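Local coordinates for protein beta-phenylalanine aminotransferase (Variovorax paradoxus, PDB 4AO9) that catalyses pyridoxal-5'-phosphate-dependent transamination of beta-phenylalanine, probably passing its amino group to a keto acid acceptor, at residues A[75-79]-A[80-84]; A[422-425]-A[426-429]. All coordinates share one frame; numbering follows the deposited sequence.

Contact 1 (A[75-79]-A[80-84]); sequences RGEGA and ALWDA
Arg75 lays its guanidinium over one face of the Trp82 indole, the two planes only 23° apart. CZ stands 3.7 Å from the centroid of the six-membered ring of Trp82 and almost on its normal, so the stack is also a cation-pi contact. Arg75 NH2 comes down near the rim, 3.3 Å from Trp82 CZ2, while NH1 lies over the fused bond and the pyrrole side. The arginine chain leaves with CG anti to the backbone N (chi1 -167°) and then bends at chi3, which turns the flat end back over the indole. Glu77 joins at the far end of the ring, where its CB sits 3.8 Å from Trp82 CZ3; its backbone N faces the same edge, in the ring plane. These three side chains and Ala80 share one face of the hairpin.

Behind them, the backbones pair antiparallel. Trp82 N gives Arg75 O a nearly straight bond of 2.9 Å, returned weakly from Arg75 N to Trp82 O; Glu77 and Ala80 exchange two bonds, Glu77 N to Ala80 O and Ala80 N to Glu77 O. Between these hydrogen-bonded pairs, Gly76 and Leu81 form a non-hydrogen-bonded one. Having no side chain, Gly76 lets Leu81 CD2 settle 3.9 Å from its CA on the other face, where Leu81 also packs against Leu122 of the second subunit. Gly78, with positive phi (56°), takes the first corner of a type II' turn from Glu77 to Ala80. This is a classic two-residue beta hairpin, joining strands 72-77 and 80-83 at one side of a small mixed sheet.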
ATOM      1  N   ARG A  75      19.647 -13.703  -5.050  1.00 11.92           N
ATOM      2  CA  ARG A  75      19.002 -14.958  -4.695  1.00 12.48           C
ATOM      3  C   ARG A  75      18.899 -15.056  -3.193  1.00 11.60           C
ATOM      4  O   ARG A  75      19.740 -14.507  -2.486  1.00 10.84           O
ATOM      5  CB  ARG A  75      19.842 -16.134  -5.229  1.00 14.00           C
ATOM      6  CG  ARG A  75      19.155 -17.487  -5.202  1.00 17.89           C
ATOM      7  CD  ARG A  75      19.899 -18.508  -6.069  1.00 22.69           C
ATOM      8  NE  ARG A  75      20.548 -19.560  -5.285  1.00 28.06           N
ATOM      9  CZ  ARG A  75      21.860 -19.663  -5.070  1.00 30.05           C
ATOM     10  NH1 ARG A  75      22.713 -18.772  -5.569  1.00 31.55           N
ATOM     11  NH2 ARG A  75      22.324 -20.673  -4.350  1.00 31.55           N
ATOM     12  N   GLY A  76      17.888 -15.774  -2.715  1.00 10.81           N
ATOM     13  CA  GLY A  76      17.780 -16.110  -1.295  1.00 10.90           C
ATOM     14  C   GLY A  76      17.249 -17.518  -1.115  1.00 11.14           C
ATOM     15  O   GLY A  76      16.447 -17.997  -1.923  1.00 11.51           O
ATOM     16  N   GLU A  77      17.694 -18.176  -0.047  1.00 11.28           N
ATOM     17  CA  GLU A  77      17.219 -19.519   0.304  1.00 12.28           C
ATOM     18  C   GLU A  77      17.351 -19.678   1.804  1.00 11.74           C
ATOM     19  O   GLU A  77      18.419 -19.445   2.348  1.00 12.40           O
ATOM     20  CB  GLU A  77      18.061 -20.587  -0.398  1.00 13.38           C
ATOM     21  CG  GLU A  77      17.515 -21.994  -0.212  1.00 16.92           C
ATOM     22  CD  GLU A  77      18.367 -23.049  -0.880  1.00 21.99           C
ATOM     23  OE1 GLU A  77      19.175 -22.703  -1.775  1.00 24.29           O
ATOM     24  OE2 GLU A  77      18.219 -24.233  -0.508  1.00 25.37           O
ATOM     25  N   GLY A  78      16.270 -20.059   2.474  1.00 11.09           N
ATOM     26  CA  GLY A  78      16.292 -20.116   3.940  1.00 11.44           C
ATOM     27  C   GLY A  78      16.702 -18.763   4.492  1.00 11.39           C
ATOM     28  O   GLY A  78      16.158 -17.736   4.086  1.00 11.33           O
ATOM     29  N   ALA A  79      17.676 -18.750   5.398  1.00 11.42           N
ATOM     30  CA  ALA A  79      18.218 -17.504   5.934  1.00 11.21           C
ATOM     31  C   ALA A  79      19.550 -17.122   5.270  1.00 11.44           C
ATOM     32  O   ALA A  79      20.381 -16.441   5.877  1.00 12.53           O
ATOM     33  CB  ALA A  79      18.353 -17.591   7.467  1.00 12.03           C
ATOM     34  N   ALA A  80      19.740 -17.556   4.021  1.00 11.79           N
ATOM     35  CA  ALA A  80      20.912 -17.174   3.227  1.00 11.93           C
ATOM     36  C   ALA A  80      20.545 -16.250   2.068  1.00 11.72           C
ATOM     37  O   ALA A  80      19.467 -16.386   1.461  1.00 11.79           O
ATOM     38  CB  ALA A  80      21.628 -18.413   2.700  1.00 12.64           C
ATOM     39  N   LEU A  81      21.430 -15.294   1.793  1.00 11.45           N
ATOM     40  CA  LEU A  81      21.300 -14.393   0.645  1.00 11.80           C
ATOM     41  C   LEU A  81      22.589 -14.390  -0.161  1.00 12.07           C
ATOM     42  O   LEU A  81      23.681 -14.483   0.405  1.00 13.24           O
ATOM     43  CB  LEU A  81      20.972 -12.955   1.099  1.00 11.47           C
ATOM     44  CG  LEU A  81      19.589 -12.721   1.717  1.00 11.92           C
ATOM     45  CD1 LEU A  81      19.518 -11.359   2.386  1.00 12.75           C
ATOM     46  CD2 LEU A  81      18.489 -12.856   0.670  1.00 11.30           C
ATOM     47  N   TRP A  82      22.453 -14.275  -1.478  1.00 11.81           N
ATOM     48  CA  TRP A  82      23.600 -14.127  -2.374  1.00 12.09           C
ATOM     49  C   TRP A  82      23.482 -12.807  -3.114  1.00 11.70           C
ATOM     50  O   TRP A  82      22.417 -12.479  -3.642  1.00 11.63           O
ATOM     51  CB  TRP A  82      23.645 -15.242  -3.415  1.00 12.20           C
ATOM     52  CG  TRP A  82      24.004 -16.601  -2.907  1.00 13.53           C
ATOM     53  CD1 TRP A  82      25.225 -17.220  -3.008  1.00 15.31           C
ATOM     54  CD2 TRP A  82      23.134 -17.537  -2.256  1.00 14.53           C
ATOM     55  NE1 TRP A  82      25.167 -18.472  -2.446  1.00 16.70           N
ATOM     56  CE2 TRP A  82      23.899 -18.693  -1.973  1.00 15.66           C
ATOM     57  CE3 TRP A  82      21.786 -17.505  -1.864  1.00 15.39           C
ATOM     58  CZ2 TRP A  82      23.357 -19.812  -1.327  1.00 16.10           C
ATOM     59  CZ3 TRP A  82      21.245 -18.616  -1.224  1.00 15.03           C
ATOM     60  CH2 TRP A  82      22.033 -19.759  -0.963  1.00 15.51           C
ATOM     61  N   ASP A  83      24.574 -12.057  -3.163  1.00 11.39           N
ATOM     62  CA  ASP A  83      24.596 -10.840  -3.976  1.00 11.68           C
ATOM     63  C   ASP A  83      24.932 -11.106  -5.456  1.00 12.14           C
ATOM     64  O   ASP A  83      25.193 -12.248  -5.859  1.00 12.53           O
ATOM     65  CB  ASP A  83      25.494  -9.757  -3.341  1.00 11.80           C
ATOM     66  CG  ASP A  83      26.970 -10.126  -3.325  1.00 12.21           C
ATOM     67  OD1 ASP A  83      27.404 -10.958  -4.160  1.00 12.85           O
ATOM     68  OD2 ASP A  83      27.713  -9.556  -2.501  1.00 11.95           O
ATOM     69  N   ALA A  84      24.922 -10.039  -6.251  1.00 12.49           N
ATOM     70  CA  ALA A  84      25.151 -10.141  -7.691  1.00 12.84           C
ATOM     71  C   ALA A  84      26.556 -10.637  -8.044  1.00 13.19           C
ATOM     72  O   ALA A  84      26.777 -11.153  -9.139  1.00 13.85           O
ATOM     73  CB  ALA A  84      24.868  -8.807  -8.358  1.00 12.61           C
TER

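Contact 2 (A[422-425]-A[426-429]); sequences VLSL and PLTD
Over the plane of the Ser424 carbonyl, 50° out of it, stands the backbone N of Leu427, which donates a hydrogen bond of 3.2 Å to Ser424 O. The donor therefore approaches from above the peptide and not along a lone pair, consistent with the tight bend of the chain. This bond closes a type I beta turn whose two corners are Leu425 and Pro426. The CD carbon of the proline ring is the part that meets the serine: Ser424 OG is 3.8 Å from Pro426 CD. On the outside of the bend, Leu425 CB rests 3.6 Å from the same CD, so that carbon is flanked by both preceding side chains.

Leu427 fills the inside. Its CB lies 3.5 Å from Ser424 O, and CG anti to the carbonyl carbon (chi1 -82°) carries the branch back along the incoming chain. Its CG comes 4.0 Å from Ser424 OG, and CD1 reaches further, 3.8 Å from Ser424 N. The same methyl meets Leu423 CD1 at 4.0 Å, the two leucine side chains crossing at about a right angle. With an alanine here, the turn bond could remain, but Leu423 CD1 would probably lose its methyl partner and a gap would be likely to open beside Ser424.

Leu423 is backed on helix 341-365 by Leu347 and Leu354, and its backbone O accepts a bond from Arg266. At the other end Thr428 is the N-cap of helix 429-445, and its own N is bonded to Asp431 OD2; Asp429 makes a salt bridge with Arg350. The turn thus links the end of strand 420-422 to the start of the final helix.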
ATOM      1  N   VAL A 422      17.734  -8.765  13.066  1.00 11.57           N
ATOM      2  CA  VAL A 422      16.403  -9.367  13.042  1.00 11.59           C
ATOM      3  C   VAL A 422      16.553 -10.870  12.871  1.00 11.20           C
ATOM      4  O   VAL A 422      17.090 -11.317  11.857  1.00 12.16           O
ATOM      5  CB  VAL A 422      15.574  -8.817  11.842  1.00 10.97           C
ATOM      6  CG1 VAL A 422      14.208  -9.496  11.735  1.00 12.41           C
ATOM      7  CG2 VAL A 422      15.405  -7.296  11.924  1.00 12.96           C
ATOM      8  N   LEU A 423      16.082 -11.642  13.844  1.00 12.00           N
ATOM      9  CA  LEU A 423      16.097 -13.096  13.704  1.00 12.40           C
ATOM     10  C   LEU A 423      14.932 -13.562  12.842  1.00 11.84           C
ATOM     11  O   LEU A 423      13.839 -12.972  12.857  1.00 12.20           O
ATOM     12  CB  LEU A 423      16.067 -13.783  15.078  1.00 13.81           C
ATOM     13  CG  LEU A 423      17.396 -14.041  15.808  1.00 17.93           C
ATOM     14  CD1 LEU A 423      18.556 -13.069  15.476  1.00 19.07           C
ATOM     15  CD2 LEU A 423      17.180 -14.180  17.296  1.00 18.44           C
ATOM     16  N   SER A 424      15.193 -14.592  12.045  1.00 11.06           N
ATOM     17  CA  SER A 424      14.164 -15.285  11.281  1.00 10.88           C
ATOM     18  C   SER A 424      14.212 -16.775  11.610  1.00 11.55           C
ATOM     19  O   SER A 424      15.211 -17.262  12.159  1.00 11.79           O
ATOM     20  CB  SER A 424      14.348 -15.032   9.781  1.00 11.22           C
ATOM     21  OG  SER A 424      15.647 -15.416   9.358  1.00 11.39           O
ATOM     22  N   LEU A 425      13.149 -17.500  11.265  1.00 11.27           N
ATOM     23  CA  LEU A 425      13.039 -18.905  11.671  1.00 11.95           C
ATOM     24  C   LEU A 425      14.150 -19.843  11.178  1.00 12.35           C
ATOM     25  O   LEU A 425      14.537 -20.732  11.928  1.00 12.50           O
ATOM     26  CB  LEU A 425      11.667 -19.476  11.312  1.00 11.96           C
ATOM     27  CG  LEU A 425      10.459 -18.842  11.998  1.00 12.03           C
ATOM     28  CD1 LEU A 425       9.180 -19.300  11.321  1.00 13.02           C
ATOM     29  CD2 LEU A 425      10.425 -19.158  13.500  1.00 13.78           C
ATOM     30  N   PRO A 426      14.652 -19.679   9.931  1.00 12.15           N
ATOM     31  CA  PRO A 426      15.684 -20.639   9.483  1.00 12.82           C
ATOM     32  C   PRO A 426      17.072 -20.429  10.080  1.00 13.92           C
ATOM     33  O   PRO A 426      17.928 -21.297   9.910  1.00 15.40           O
ATOM     34  CB  PRO A 426      15.735 -20.451   7.958  1.00 12.71           C
ATOM     35  CG  PRO A 426      14.497 -19.687   7.612  1.00 12.20           C
ATOM     36  CD  PRO A 426      14.152 -18.860   8.810  1.00 12.06           C
ATOM     37  N   LEU A 427      17.309 -19.314  10.765  1.00 14.41           N
ATOM     38  CA  LEU A 427      18.631 -19.077  11.355  1.00 16.20           C
ATOM     39  C   LEU A 427      18.970 -20.151  12.369  1.00 17.49           C
ATOM     40  O   LEU A 427      18.187 -20.427  13.280  1.00 18.22           O
ATOM     41  CB  LEU A 427      18.697 -17.733  12.059  1.00 16.57           C
ATOM     42  CG  LEU A 427      18.958 -16.485  11.233  1.00 15.86           C
ATOM     43  CD1 LEU A 427      18.917 -15.314  12.196  1.00 17.10           C
ATOM     44  CD2 LEU A 427      20.299 -16.524  10.509  1.00 15.02           C
ATOM     45  N   THR A 428      20.152 -20.737  12.217  1.00 18.43           N
ATOM     46  CA  THR A 428      20.598 -21.789  13.115  1.00 19.86           C
ATOM     47  C   THR A 428      21.353 -21.205  14.303  1.00 20.11           C
ATOM     48  O   THR A 428      21.784 -20.046  14.276  1.00 19.89           O
ATOM     49  CB  THR A 428      21.500 -22.796  12.380  1.00 20.07           C
ATOM     50  OG1 THR A 428      22.699 -22.135  11.949  1.00 21.55           O
ATOM     51  CG2 THR A 428      20.771 -23.382  11.161  1.00 20.54           C
ATOM     52  N   ASP A 429      21.513 -22.013  15.346  1.00 20.99           N
ATOM     53  CA  ASP A 429      22.344 -21.630  16.482  1.00 21.54           C
ATOM     54  C   ASP A 429      23.792 -21.349  16.047  1.00 20.96           C
ATOM     55  O   ASP A 429      24.434 -20.454  16.598  1.00 21.03           O
ATOM     56  CB  ASP A 429      22.265 -22.689  17.593  1.00 22.61           C
ATOM     57  CG  ASP A 429      20.928 -22.666  18.334  1.00 24.73           C
ATOM     58  OD1 ASP A 429      20.221 -21.630  18.285  1.00 25.91           O
ATOM     59  OD2 ASP A 429      20.588 -23.679  18.988  1.00 28.72           O
TER

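Overall arrangement
Contact 1 closes long before contact 2 begins, yet the two bends meet directly, their centres about 14 Å apart. The tip of the 75-84 hairpin rests on the turn of 422-429: Ala79 N is 3.6 Å from Pro426 CB, and Gly78 C is 3.9 Å from Pro426 CG. Ala79 CB also packs on Leu427 CD2 at 3.8 Å, so Leu427 touches the hairpin with one methyl and its own incoming chain with the other. Contact 2 is the more deeply buried, and its Val422 side chain lies about 10 Å from a bound pyridoxal-5'-phosphate. Neither contact supplies residues of the cofactor pocket; together they pack N-terminal hairpin against C-terminal turn.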